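Local coordinates for Lmo1499 protein (Listeria monocytogenes, PDB 4IIW) that probably acts as a membrane-anchored lytic transglycosylase that cuts nascent peptidoglycan strands endolytically and so ends their elongation, at residues Ile52-Glu57 against Asn63-Phe68; Asp124-Tyr129 against Ala136-Thr141; Val203-Tyr208 against Ser303-Ala308; Leu263-Glu268 against Leu278-Pro283. All blocks are in the same frame, centred on the assembly; numbering follows the deposited sequence.

Interaction 1 of 4, residues Ile52-Glu57 against Asn63-Phe68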
loop_
_atom_site.group_PDB
_atom_site.type_symbol
_atom_site.label_atom_id
_atom_site.label_comp_id
_atom_site.label_asym_id
_atom_site.label_seq_id
_atom_site.Cartn_x
_atom_site.Cartn_y
_atom_site.Cartn_z
ATOM N N ILE B 52 -12.163 11.034 -11.001
ATOM C CA ILE B 52 -12.315 9.770 -11.729
ATOM C C ILE B 52 -12.593 8.581 -10.822
ATOM O O ILE B 52 -13.493 7.772 -11.086
ATOM C CB ILE B 52 -11.055 9.472 -12.561
ATOM C CG1 ILE B 52 -10.893 10.511 -13.680
ATOM C CG2 ILE B 52 -11.120 8.086 -13.179
ATOM C CD1 ILE B 52 -9.542 10.487 -14.352
ATOM N N SER B 53 -11.804 8.465 -9.764
ATOM C CA SER B 53 -11.968 7.388 -8.798
ATOM C C SER B 53 -13.395 7.342 -8.252
ATOM O O SER B 53 -14.017 6.288 -8.180
ATOM C CB SER B 53 -11.000 7.595 -7.621
ATOM O OG SER B 53 -9.654 7.626 -8.065
ATOM N N THR B 54 -13.907 8.504 -7.882
ATOM C CA THR B 54 -15.216 8.610 -7.267
ATOM C C THR B 54 -16.341 8.301 -8.244
ATOM O O THR B 54 -17.364 7.713 -7.847
ATOM C CB THR B 54 -15.360 9.992 -6.627
ATOM O OG1 THR B 54 -14.287 10.147 -5.701
ATOM C CG2 THR B 54 -16.681 10.155 -5.896
ATOM N N ILE B 55 -16.174 8.667 -9.517
ATOM C CA ILE B 55 -17.183 8.301 -10.518
ATOM C C ILE B 55 -17.199 6.766 -10.675
ATOM O O ILE B 55 -18.273 6.175 -10.752
ATOM C CB ILE B 55 -16.955 8.981 -11.865
ATOM C CG1 ILE B 55 -17.178 10.490 -11.747
ATOM C CG2 ILE B 55 -17.933 8.458 -12.896
ATOM C CD1 ILE B 55 -16.539 11.246 -12.881
ATOM N N LEU B 56 -16.023 6.125 -10.706
ATOM C CA LEU B 56 -15.965 4.672 -10.807
ATOM C C LEU B 56 -16.688 3.997 -9.632
ATOM O O LEU B 56 -17.429 3.013 -9.813
ATOM C CB LEU B 56 -14.517 4.177 -10.878
ATOM C CG LEU B 56 -13.739 4.521 -12.165
ATOM C CD1 LEU B 56 -12.247 4.114 -12.060
ATOM C CD2 LEU B 56 -14.383 3.872 -13.400
ATOM N N GLU B 57 -16.477 4.524 -8.431
ATOM C CA GLU B 57 -17.101 3.966 -7.226
ATOM C C GLU B 57 -18.613 4.215 -7.297
ATOM O O GLU B 57 -19.414 3.305 -7.043
ATOM C CB GLU B 57 -16.479 4.563 -5.946
ATOM C CG GLU B 57 -16.962 3.915 -4.630
ATOM C CD GLU B 57 -16.472 4.671 -3.375
ATOM O OE1 GLU B 57 -15.274 5.049 -3.290
ATOM O OE2 GLU B 57 -17.300 4.889 -2.470
ATOM N N ASN B 63 -14.808 -0.705 -5.981
ATOM C CA ASN B 63 -15.330 -0.730 -4.631
ATOM C C ASN B 63 -14.941 0.505 -3.815
ATOM O O ASN B 63 -15.758 1.042 -3.099
ATOM C CB ASN B 63 -14.771 -2.000 -3.980
ATOM C CG ASN B 63 -15.321 -2.267 -2.610
ATOM O OD1 ASN B 63 -16.174 -3.161 -2.440
ATOM N ND2 ASN B 63 -14.824 -1.517 -1.597
ATOM N N ASN B 64 -13.717 0.989 -4.002
ATOM C CA ASN B 64 -13.155 2.035 -3.172
ATOM C C ASN B 64 -12.358 3.060 -3.977
ATOM O O ASN B 64 -11.342 2.734 -4.582
ATOM C CB ASN B 64 -12.255 1.305 -2.170
ATOM C CG ASN B 64 -11.678 2.193 -1.108
ATOM O OD1 ASN B 64 -10.879 3.079 -1.393
ATOM N ND2 ASN B 64 -12.020 1.901 0.149
ATOM N N ALA B 65 -12.839 4.296 -3.990
ATOM C CA ALA B 65 -12.201 5.379 -4.726
ATOM C C ALA B 65 -10.733 5.651 -4.263
ATOM O O ALA B 65 -9.839 5.842 -5.101
ATOM C CB ALA B 65 -13.057 6.634 -4.633
ATOM N N SER B 66 -10.485 5.643 -2.961
ATOM C CA SER B 66 -9.117 5.850 -2.423
ATOM C C SER B 66 -8.080 4.874 -2.965
ATOM O O SER B 66 -6.965 5.263 -3.381
ATOM C CB SER B 66 -9.098 5.661 -0.915
ATOM O OG SER B 66 -9.962 6.579 -0.303
ATOM N N ILE B 67 -8.431 3.600 -2.895
ATOM C CA ILE B 67 -7.547 2.541 -3.317
ATOM C C ILE B 67 -7.247 2.673 -4.826
ATOM O O ILE B 67 -6.118 2.448 -5.281
ATOM C CB ILE B 67 -8.123 1.203 -2.904
ATOM C CG1 ILE B 67 -8.008 1.092 -1.371
ATOM C CG2 ILE B 67 -7.398 0.082 -3.606
ATOM C CD1 ILE B 67 -8.855 -0.017 -0.688
ATOM N N PHE B 68 -8.231 3.103 -5.593
ATOM C CA PHE B 68 -8.005 3.327 -7.006
ATOM C C PHE B 68 -7.069 4.536 -7.224
ATOM O O PHE B 68 -6.214 4.504 -8.088
ATOM C CB PHE B 68 -9.330 3.527 -7.712
ATOM C CG PHE B 68 -9.217 3.611 -9.192
ATOM C CD1 PHE B 68 -9.077 4.835 -9.823
ATOM C CD2 PHE B 68 -9.263 2.469 -9.960
ATOM C CE1 PHE B 68 -8.955 4.917 -11.201
ATOM C CE2 PHE B 68 -9.150 2.548 -11.339
ATOM C CZ PHE B 68 -9.002 3.782 -11.958
#

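Interaction 2 of 4, residues Asp124-Tyr129 against Ala136-Thr141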
loop_
_atom_site.group_PDB
_atom_site.type_symbol
_atom_site.label_atom_id
_atom_site.label_comp_id
_atom_site.label_asym_id
_atom_site.label_seq_id
_atom_site.Cartn_x
_atom_site.Cartn_y
_atom_site.Cartn_z
ATOM N N ASP B 124 -18.144 17.057 -34.079
ATOM C CA ASP B 124 -17.876 16.213 -32.905
ATOM C C ASP B 124 -18.490 14.833 -33.093
ATOM O O ASP B 124 -17.837 13.823 -32.879
ATOM C CB ASP B 124 -18.484 16.810 -31.630
ATOM C CG ASP B 124 -17.842 18.122 -31.208
ATOM O OD1 ASP B 124 -16.605 18.275 -31.296
ATOM O OD2 ASP B 124 -18.592 18.995 -30.731
ATOM N N ARG B 125 -19.756 14.787 -33.489
ATOM C CA ARG B 125 -20.420 13.509 -33.665
ATOM C C ARG B 125 -19.667 12.705 -34.726
ATOM O O ARG B 125 -19.468 11.487 -34.564
ATOM C CB ARG B 125 -21.898 13.697 -34.010
ATOM C CG ARG B 125 -22.685 14.499 -32.947
ATOM C CD ARG B 125 -22.878 13.746 -31.631
ATOM N NE ARG B 125 -24.119 12.970 -31.606
ATOM C CZ ARG B 125 -25.131 13.156 -30.753
ATOM N NH1 ARG B 125 -26.211 12.387 -30.832
ATOM N NH2 ARG B 125 -25.063 14.074 -29.799
ATOM N N ILE B 126 -19.209 13.387 -35.780
ATOM C CA ILE B 126 -18.442 12.731 -36.842
ATOM C C ILE B 126 -17.131 12.137 -36.312
ATOM O O ILE B 126 -16.826 10.979 -36.591
ATOM C CB ILE B 126 -18.116 13.685 -38.017
ATOM C CG1 ILE B 126 -19.378 13.956 -38.838
ATOM C CG2 ILE B 126 -17.050 13.055 -38.908
ATOM C CD1 ILE B 126 -19.225 15.019 -39.974
ATOM N N VAL B 127 -16.357 12.938 -35.571
ATOM C CA VAL B 127 -15.074 12.475 -34.991
ATOM C C VAL B 127 -15.280 11.324 -34.015
ATOM O O VAL B 127 -14.541 10.349 -34.050
ATOM C CB VAL B 127 -14.267 13.649 -34.339
ATOM C CG1 VAL B 127 -13.541 13.222 -33.063
ATOM C CG2 VAL B 127 -13.319 14.266 -35.375
ATOM N N ALA B 128 -16.292 11.433 -33.161
ATOM C CA ALA B 128 -16.618 10.369 -32.224
ATOM C C ALA B 128 -16.927 9.049 -32.963
ATOM O O ALA B 128 -16.570 7.973 -32.502
ATOM C CB ALA B 128 -17.802 10.779 -31.374
ATOM N N TYR B 129 -17.590 9.152 -34.108
ATOM C CA TYR B 129 -17.997 7.985 -34.898
ATOM C C TYR B 129 -16.876 7.409 -35.754
ATOM O O TYR B 129 -16.776 6.191 -35.893
ATOM C CB TYR B 129 -19.203 8.352 -35.790
ATOM C CG TYR B 129 -19.543 7.356 -36.888
ATOM C CD1 TYR B 129 -19.105 7.559 -38.189
ATOM C CD2 TYR B 129 -20.323 6.243 -36.632
ATOM C CE1 TYR B 129 -19.423 6.674 -39.201
ATOM C CE2 TYR B 129 -20.638 5.343 -37.639
ATOM C CZ TYR B 129 -20.185 5.569 -38.925
ATOM O OH TYR B 129 -20.500 4.689 -39.943
ATOM N N ALA B 136 -10.248 19.409 -36.554
ATOM C CA ALA B 136 -9.774 20.545 -37.350
ATOM C C ALA B 136 -9.937 20.328 -38.866
ATOM O O ALA B 136 -10.276 21.261 -39.583
ATOM C CB ALA B 136 -8.306 20.867 -37.002
ATOM N N ASP B 137 -9.702 19.099 -39.332
ATOM C CA ASP B 137 -9.803 18.759 -40.765
ATOM C C ASP B 137 -11.242 18.711 -41.252
ATOM O O ASP B 137 -11.541 19.149 -42.368
ATOM C CB ASP B 137 -9.184 17.400 -41.032
ATOM C CG ASP B 137 -7.741 17.331 -40.638
ATOM O OD1 ASP B 137 -7.147 18.392 -40.307
ATOM O OD2 ASP B 137 -7.197 16.202 -40.654
ATOM N N VAL B 138 -12.113 18.135 -40.424
ATOM C CA VAL B 138 -13.521 18.038 -40.723
ATOM C C VAL B 138 -14.103 19.430 -40.838
ATOM O O VAL B 138 -14.929 19.677 -41.702
ATOM C CB VAL B 138 -14.274 17.249 -39.628
ATOM C CG1 VAL B 138 -15.795 17.281 -39.856
ATOM C CG2 VAL B 138 -13.756 15.821 -39.563
ATOM N N LEU B 139 -13.685 20.344 -39.963
ATOM C CA LEU B 139 -14.156 21.732 -40.050
ATOM C C LEU B 139 -13.627 22.386 -41.322
ATOM O O LEU B 139 -14.347 23.120 -41.998
ATOM C CB LEU B 139 -13.748 22.559 -38.826
ATOM C CG LEU B 139 -14.567 22.372 -37.544
ATOM C CD1 LEU B 139 -14.024 23.301 -36.485
ATOM C CD2 LEU B 139 -16.080 22.626 -37.751
ATOM N N LYS B 140 -12.367 22.132 -41.643
ATOM C CA LYS B 140 -11.795 22.682 -42.860
ATOM C C LYS B 140 -12.537 22.170 -44.107
ATOM O O LYS B 140 -12.823 22.939 -45.009
ATOM C CB LYS B 140 -10.317 22.339 -42.972
ATOM C CG LYS B 140 -9.677 22.957 -44.199
ATOM C CD LYS B 140 -8.165 22.735 -44.242
ATOM C CE LYS B 140 -7.564 23.470 -45.435
ATOM N NZ LYS B 140 -6.108 23.268 -45.553
ATOM N N THR B 141 -12.836 20.876 -44.148
ATOM C CA THR B 141 -13.524 20.319 -45.294
ATOM C C THR B 141 -14.873 21.008 -45.454
ATOM O O THR B 141 -15.256 21.404 -46.543
ATOM C CB THR B 141 -13.747 18.785 -45.169
ATOM O OG1 THR B 141 -12.492 18.092 -45.171
ATOM C CG2 THR B 141 -14.564 18.283 -46.331
#

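Interaction 3 of 4, residues Val203-Tyr208 against Ser303-Ala308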
loop_
_atom_site.group_PDB
_atom_site.type_symbol
_atom_site.label_atom_id
_atom_site.label_comp_id
_atom_site.label_asym_id
_atom_site.label_seq_id
_atom_site.Cartn_x
_atom_site.Cartn_y
_atom_site.Cartn_z
ATOM N N VAL B 203 -33.075 15.472 -50.462
ATOM C CA VAL B 203 -34.157 14.508 -50.562
ATOM C C VAL B 203 -35.354 14.868 -49.711
ATOM O O VAL B 203 -36.496 14.745 -50.137
ATOM C CB VAL B 203 -33.718 13.127 -50.049
ATOM C CG1 VAL B 203 -34.919 12.170 -49.993
ATOM C CG2 VAL B 203 -32.567 12.565 -50.902
ATOM N N ASN B 204 -35.083 15.334 -48.505
ATOM C CA ASN B 204 -36.131 15.542 -47.520
ATOM C C ASN B 204 -36.877 16.845 -47.569
ATOM O O ASN B 204 -37.862 16.998 -46.853
ATOM C CB ASN B 204 -35.568 15.259 -46.121
ATOM C CG ASN B 204 -35.233 13.770 -45.931
ATOM O OD1 ASN B 204 -36.078 12.905 -46.153
ATOM N ND2 ASN B 204 -34.009 13.477 -45.531
ATOM N N ILE B 205 -36.429 17.781 -48.396
ATOM C CA ILE B 205 -37.159 19.014 -48.556
ATOM C C ILE B 205 -37.946 18.972 -49.864
ATOM O O ILE B 205 -38.657 19.934 -50.201
ATOM C CB ILE B 205 -36.255 20.261 -48.533
ATOM C CG1 ILE B 205 -35.322 20.295 -49.744
ATOM C CG2 ILE B 205 -35.481 20.332 -47.235
ATOM C CD1 ILE B 205 -34.482 21.535 -49.781
ATOM N N ALA B 206 -37.828 17.864 -50.597
ATOM C CA ALA B 206 -38.544 17.693 -51.869
ATOM C C ALA B 206 -40.040 17.965 -51.718
ATOM O O ALA B 206 -40.668 18.519 -52.613
ATOM C CB ALA B 206 -38.320 16.291 -52.421
ATOM N N LYS B 207 -40.598 17.584 -50.577
ATOM C CA LYS B 207 -42.020 17.785 -50.311
ATOM C C LYS B 207 -42.420 19.257 -50.135
ATOM O O LYS B 207 -43.597 19.602 -50.303
ATOM C CB LYS B 207 -42.457 16.971 -49.085
ATOM C CG LYS B 207 -41.663 17.262 -47.820
ATOM C CD LYS B 207 -42.091 16.363 -46.679
ATOM C CE LYS B 207 -41.130 16.474 -45.501
ATOM N NZ LYS B 207 -41.524 15.577 -44.380
ATOM N N TYR B 208 -41.463 20.123 -49.812
ATOM C CA TYR B 208 -41.763 21.539 -49.629
ATOM C C TYR B 208 -41.556 22.367 -50.895
ATOM O O TYR B 208 -41.919 23.547 -50.916
ATOM C CB TYR B 208 -40.893 22.139 -48.526
ATOM C CG TYR B 208 -40.987 21.436 -47.199
ATOM C CD1 TYR B 208 -42.160 21.447 -46.467
ATOM C CD2 TYR B 208 -39.884 20.779 -46.664
ATOM C CE1 TYR B 208 -42.242 20.803 -45.243
ATOM C CE2 TYR B 208 -39.954 20.136 -45.449
ATOM C CZ TYR B 208 -41.131 20.155 -44.738
ATOM O OH TYR B 208 -41.196 19.514 -43.522
ATOM N N SER B 303 -40.738 19.702 -37.933
ATOM C CA SER B 303 -41.607 20.573 -37.181
ATOM C C SER B 303 -41.300 22.049 -37.497
ATOM O O SER B 303 -42.182 22.815 -37.879
ATOM C CB SER B 303 -41.455 20.292 -35.693
ATOM O OG SER B 303 -42.380 21.069 -34.965
ATOM N N SER B 304 -40.041 22.431 -37.354
ATOM C CA SER B 304 -39.631 23.801 -37.636
ATOM C C SER B 304 -39.793 24.173 -39.097
ATOM O O SER B 304 -40.188 25.300 -39.412
ATOM C CB SER B 304 -38.195 24.032 -37.203
ATOM O OG SER B 304 -38.122 24.033 -35.791
HETATM N N MSE B 305 -39.488 23.249 -39.996
HETATM C CA MSE B 305 -39.640 23.534 -41.412
HETATM C C MSE B 305 -41.099 23.845 -41.754
HETATM O O MSE B 305 -41.351 24.811 -42.462
HETATM C CB MSE B 305 -39.058 22.411 -42.261
HETATM C CG MSE B 305 -37.543 22.422 -42.257
HETATM SE SE MSE B 305 -36.789 20.958 -43.251
HETATM C CE MSE B 305 -34.904 21.280 -42.870
ATOM N N GLU B 306 -42.048 23.041 -41.255
ATOM C CA GLU B 306 -43.474 23.334 -41.460
ATOM C C GLU B 306 -43.837 24.709 -40.938
ATOM O O GLU B 306 -44.594 25.434 -41.570
ATOM C CB GLU B 306 -44.404 22.335 -40.758
ATOM C CG GLU B 306 -45.155 21.359 -41.658
ATOM C CD GLU B 306 -46.446 20.861 -40.986
ATOM O OE1 GLU B 306 -47.371 20.398 -41.698
ATOM O OE2 GLU B 306 -46.554 20.970 -39.740
ATOM N N ALA B 307 -43.321 25.046 -39.765
ATOM C CA ALA B 307 -43.594 26.336 -39.161
ATOM C C ALA B 307 -43.146 27.482 -40.067
ATOM O O ALA B 307 -43.839 28.489 -40.194
ATOM C CB ALA B 307 -42.924 26.438 -37.803
ATOM N N ALA B 308 -42.003 27.309 -40.716
ATOM C CA ALA B 308 -41.454 28.348 -41.573
ATOM C C ALA B 308 -42.337 28.591 -42.783
ATOM O O ALA B 308 -42.549 29.724 -43.161
ATOM C CB ALA B 308 -40.008 27.986 -42.024
#

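Interaction 4 of 4, residues Leu263-Glu268 against Leu278-Pro283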
loop_
_atom_site.group_PDB
_atom_site.type_symbol
_atom_site.label_atom_id
_atom_site.label_comp_id
_atom_site.label_asym_id
_atom_site.label_seq_id
_atom_site.Cartn_x
_atom_site.Cartn_y
_atom_site.Cartn_z
ATOM N N LEU B 263 -25.695 34.038 -29.869
ATOM C CA LEU B 263 -24.789 32.978 -29.443
ATOM C C LEU B 263 -24.055 32.392 -30.647
ATOM O O LEU B 263 -22.855 32.130 -30.582
ATOM C CB LEU B 263 -25.539 31.871 -28.684
ATOM C CG LEU B 263 -26.202 32.244 -27.351
ATOM C CD1 LEU B 263 -26.933 31.044 -26.781
ATOM C CD2 LEU B 263 -25.192 32.799 -26.334
ATOM N N TYR B 264 -24.772 32.186 -31.748
ATOM C CA TYR B 264 -24.139 31.652 -32.939
ATOM C C TYR B 264 -23.098 32.641 -33.472
ATOM O O TYR B 264 -22.037 32.233 -33.948
ATOM C CB TYR B 264 -25.158 31.308 -34.012
ATOM C CG TYR B 264 -24.504 30.743 -35.240
ATOM C CD1 TYR B 264 -24.115 29.403 -35.289
ATOM C CD2 TYR B 264 -24.246 31.546 -36.348
ATOM C CE1 TYR B 264 -23.499 28.873 -36.417
ATOM C CE2 TYR B 264 -23.626 31.026 -37.475
ATOM C CZ TYR B 264 -23.258 29.691 -37.505
ATOM O OH TYR B 264 -22.651 29.190 -38.617
ATOM N N ALA B 265 -23.400 33.934 -33.375
ATOM C CA ALA B 265 -22.473 34.983 -33.799
ATOM C C ALA B 265 -21.134 34.839 -33.073
ATOM O O ALA B 265 -20.072 34.994 -33.685
ATOM C CB ALA B 265 -23.067 36.357 -33.530
ATOM N N LEU B 266 -21.197 34.541 -31.774
ATOM C CA LEU B 266 -19.997 34.356 -30.950
ATOM C C LEU B 266 -19.400 32.957 -31.089
ATOM O O LEU B 266 -18.398 32.648 -30.436
ATOM C CB LEU B 266 -20.325 34.577 -29.478
ATOM C CG LEU B 266 -20.801 35.958 -29.031
ATOM C CD1 LEU B 266 -21.221 35.881 -27.590
ATOM C CD2 LEU B 266 -19.723 37.016 -29.218
ATOM N N GLY B 267 -20.010 32.112 -31.920
ATOM C CA GLY B 267 -19.542 30.740 -32.094
ATOM C C GLY B 267 -19.358 30.119 -30.731
ATOM O O GLY B 267 -18.308 29.559 -30.432
ATOM N N GLU B 268 -20.397 30.214 -29.910
ATOM C CA GLU B 268 -20.330 29.749 -28.539
ATOM C C GLU B 268 -21.584 28.954 -28.180
ATOM O O GLU B 268 -22.697 29.389 -28.460
ATOM C CB GLU B 268 -20.188 30.981 -27.638
ATOM C CG GLU B 268 -19.632 30.741 -26.252
ATOM C CD GLU B 268 -19.411 32.054 -25.499
ATOM O OE1 GLU B 268 -19.832 33.113 -26.014
ATOM O OE2 GLU B 268 -18.815 32.031 -24.397
ATOM N N LEU B 278 -24.813 40.905 -26.439
ATOM C CA LEU B 278 -25.824 41.554 -27.285
ATOM C C LEU B 278 -25.238 42.682 -28.141
ATOM O O LEU B 278 -25.858 43.116 -29.118
ATOM C CB LEU B 278 -26.975 42.104 -26.428
ATOM C CG LEU B 278 -27.749 41.082 -25.583
ATOM C CD1 LEU B 278 -28.762 41.778 -24.673
ATOM C CD2 LEU B 278 -28.432 40.035 -26.462
ATOM N N GLU B 279 -24.043 43.145 -27.785
ATOM C CA GLU B 279 -23.395 44.222 -28.519
ATOM C C GLU B 279 -22.432 43.710 -29.609
ATOM O O GLU B 279 -21.960 44.496 -30.429
ATOM C CB GLU B 279 -22.666 45.153 -27.532
ATOM C CG GLU B 279 -22.204 46.480 -28.142
ATOM C CD GLU B 279 -21.376 47.316 -27.192
ATOM O OE1 GLU B 279 -21.347 47.010 -25.982
ATOM O OE2 GLU B 279 -20.751 48.290 -27.656
ATOM N N VAL B 280 -22.171 42.396 -29.642
ATOM C CA VAL B 280 -21.237 41.799 -30.623
ATOM C C VAL B 280 -21.461 42.254 -32.068
ATOM O O VAL B 280 -22.581 42.201 -32.584
ATOM C CB VAL B 280 -21.296 40.280 -30.615
ATOM C CG1 VAL B 280 -22.685 39.803 -31.006
ATOM C CG2 VAL B 280 -20.262 39.728 -31.577
ATOM N N ASP B 281 -20.377 42.680 -32.715
ATOM C CA ASP B 281 -20.427 43.179 -34.090
ATOM C C ASP B 281 -20.428 42.014 -35.049
ATOM O O ASP B 281 -19.397 41.394 -35.257
ATOM C CB ASP B 281 -19.221 44.098 -34.373
ATOM C CG ASP B 281 -19.248 44.704 -35.780
ATOM O OD1 ASP B 281 -20.251 44.513 -36.505
ATOM O OD2 ASP B 281 -18.262 45.383 -36.156
ATOM N N SER B 282 -21.592 41.717 -35.627
ATOM C CA SER B 282 -21.743 40.594 -36.567
ATOM C C SER B 282 -23.078 40.661 -37.295
ATOM O O SER B 282 -24.106 40.929 -36.676
ATOM C CB SER B 282 -21.662 39.243 -35.837
ATOM O OG SER B 282 -21.928 38.153 -36.717
ATOM N N PRO B 283 -23.072 40.392 -38.608
ATOM C CA PRO B 283 -24.324 40.415 -39.346
ATOM C C PRO B 283 -25.338 39.405 -38.786
ATOM O O PRO B 283 -26.536 39.550 -39.014
ATOM C CB PRO B 283 -23.906 40.040 -40.761
ATOM C CG PRO B 283 -22.460 40.318 -40.827
ATOM C CD PRO B 283 -21.922 40.094 -39.475
#

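Interaction 1 of 4, residues Ile52-Glu57 against Asn63-Phe68
Glu57 and Ala65 join two successive helices, 49-58 and 65-75, in a buried contact that is polar at one end and aromatic at the other. In sequence these helices fall between strands 39-43 and 83-87, which pair antiparallel, an order consistent with a LysM-like module. The polar end lies where the second helix starts. Ala65 N donates to Glu57 OE1 at 2.6 Å, meeting the carboxylate on its anti side, 21° out of plane. The glutamate gets there because CG stands anti to its backbone N (chi1 -173°) and the chain runs on extended. One residue earlier, Asn64 is the N-cap: its OD1 accepts Ile67 N at 2.9 Å. Ser53 and Ala65 bring their CA atoms to 4.5 Å, with Ala65 CB packed against the first helix.

One turn further into the second helix, Phe68 makes the aromatic end. Leu56 CD1 lies over one face of its ring, 3.5 Å from the centroid, a CH-pi contact. Ser53 OG comes to the ring's edge in plane, 3.3 Å from Phe68 CD1; the same OG hydrogen-bonds Ser69 OG and Ile49 O. Val97 and Thr93 of helix 93-102 also touch the phenylalanine.

Glu57 OE1 has a second partner, Ser50 OG of a neighbouring subunit. A single carboxylate oxygen thus serves both the helix start and the subunit interface, and the dipole of helix 65-75 would probably favour its negative charge.

Interaction 2 of 4, residues Asp124-Tyr129 against Ala136-Thr141
Val138 faces Ile126 and Val127, joining the consecutive helices 119-129 and 135-143 by a small, wholly apolar contact. Followed in sequence, the second segment shows how little can be enough to join two helices: one residue, Val138, makes the whole contact from this segment. Ala136 and Asp137, which precede it, belong to the regular helix that carries the valine. Within that helix Ala136 O accepts from Lys140 N at 3.1 Å, and Asp137 O accepts from Thr141 N at 2.8 Å.

Val138 then supplies both of its methyl groups. CG1, which stands anti to the backbone N (chi1 173°), approaches Ile126 CD1 at 4.1 Å, the two side chains crossing obliquely. CG2, on the branch beside the backbone N, lies 4.5 Å from Val127 CG2. The valine is therefore met by two adjacent residues of the first helix, with the isoleucine reaching it by the end of its longer branch. The backbones stay well apart, since even the CA atoms of Val127 and Val138 are separated by 8.1 Å.

A salt bridge between Asp124 and Lys135 adds a charged tie between the two helices, and Val138 also reaches Ala123 on the first of them. Helix 190-204 packs against both, with Ile193 and Met197 touching Ile126, Ala190 touching Val138 and Ile194 touching Thr141, while Leu111 of strand 111-112 also contacts Ile126.

Interaction 3 of 4, residues Val203-Tyr208 against Ser303-Ala308
Met305, a selenomethionine in this crystal, packs against Tyr208 and Ile205, linking helix 302-309 to the turn that follows helix 190-204. The tight part of the contact gathers round this one side chain. Its CB lies 3.8 Å from Tyr208 OH and its SE 3.9 Å from Tyr208 CE2, so it runs past the hydroxyl end of the ring, and the two side chains cross at about a right angle. The selenium sits 5.1 Å from the ring centroid, 59° off the normal, an oblique Met-aromatic contact. Beside the tyrosine, Ile205 CG2 lies 4.2 Å from the same SE. The extended bend-free path past CG (chi2 177°) carries the selenium far enough to meet both residues. Phe222 of helix 219-232 adds to this packing, touching Met305 and meeting the Tyr208 ring with planes at about 55°. Within the first segment, Lys207 lays its CG over the centre of one face of its neighbour's ring.

The other side is looser. Glu306 is partly exposed and at the margin of the contact: its backbone N lies 4.3 Å from Tyr208 OH, and its carboxylate makes a long, weak ion pair with Lys240.

The hydroxyl end of the tyrosine packs on Met305 while its OH hydrogen-bonds Asp302 OD1, just before the second segment. That bond would hold the ring in place against the selenomethionine, so apolar packing and a polar tether meet in one residue.

Interaction 4 of 4, residues Leu263-Glu268 against Leu278-Pro283
Ala265 and Leu266 meet Val280 and Ser282 where helix 259-265 ends in a Schellman motif, and the returning loop after helix 275-278 lies against that end. Leu263 begins the segment with a carbonyl that will accept the closing bond of the motif. Tyr264 turns elsewhere: its OH hydrogen-bonds Glu173 and its ring meets that of Tyr284.

Ala265 points toward the loop and is buried. Its CB lies 3.8 Å from Ser282 OG and 4.3 Å from Val280 CG1, touching both. The serine hydroxyl is itself hydrogen-bonded to Tyr284 N, which probably helps to hold the loop's turn, and Lys169 NZ hydrogen-bonds Ala265 O at the helix end.

Leu266 extends its end to the loop, CD2 lying 3.6 Å from Val280 CG2. That methyl stands anti to the valine's backbone N, which directs it at the leucine, and the two side chains meet at a slant.

Gly267 then leaves helical geometry with a positive phi of 50°, its N bonding back to Tyr264 O at 2.9 Å. Glu268 completes the motif, its N donating to Leu263 O at 3.2 Å.

From the N terminus, interaction 1 closes a short loop between helices 49-58 and 65-75, some 33 Å from the centre of the chain. Interaction 2 follows in series, closing the pair 119-129 and 135-143, its centre about 33 Å from that of interaction 1. Interaction 3 spans much more of the chain: it brings the end of helix 190-204 against helix 302-309, across 94 intervening residues. Within that long loop falls interaction 4, a local closure between helix 259-265 and the loop past helix 275-278. No contacts cross or touch; interactions 2 and 4 come nearest, about 9 Å between closest atoms. Helix 190-204 links interactions 2 and 3, packing beside one and leading into the other.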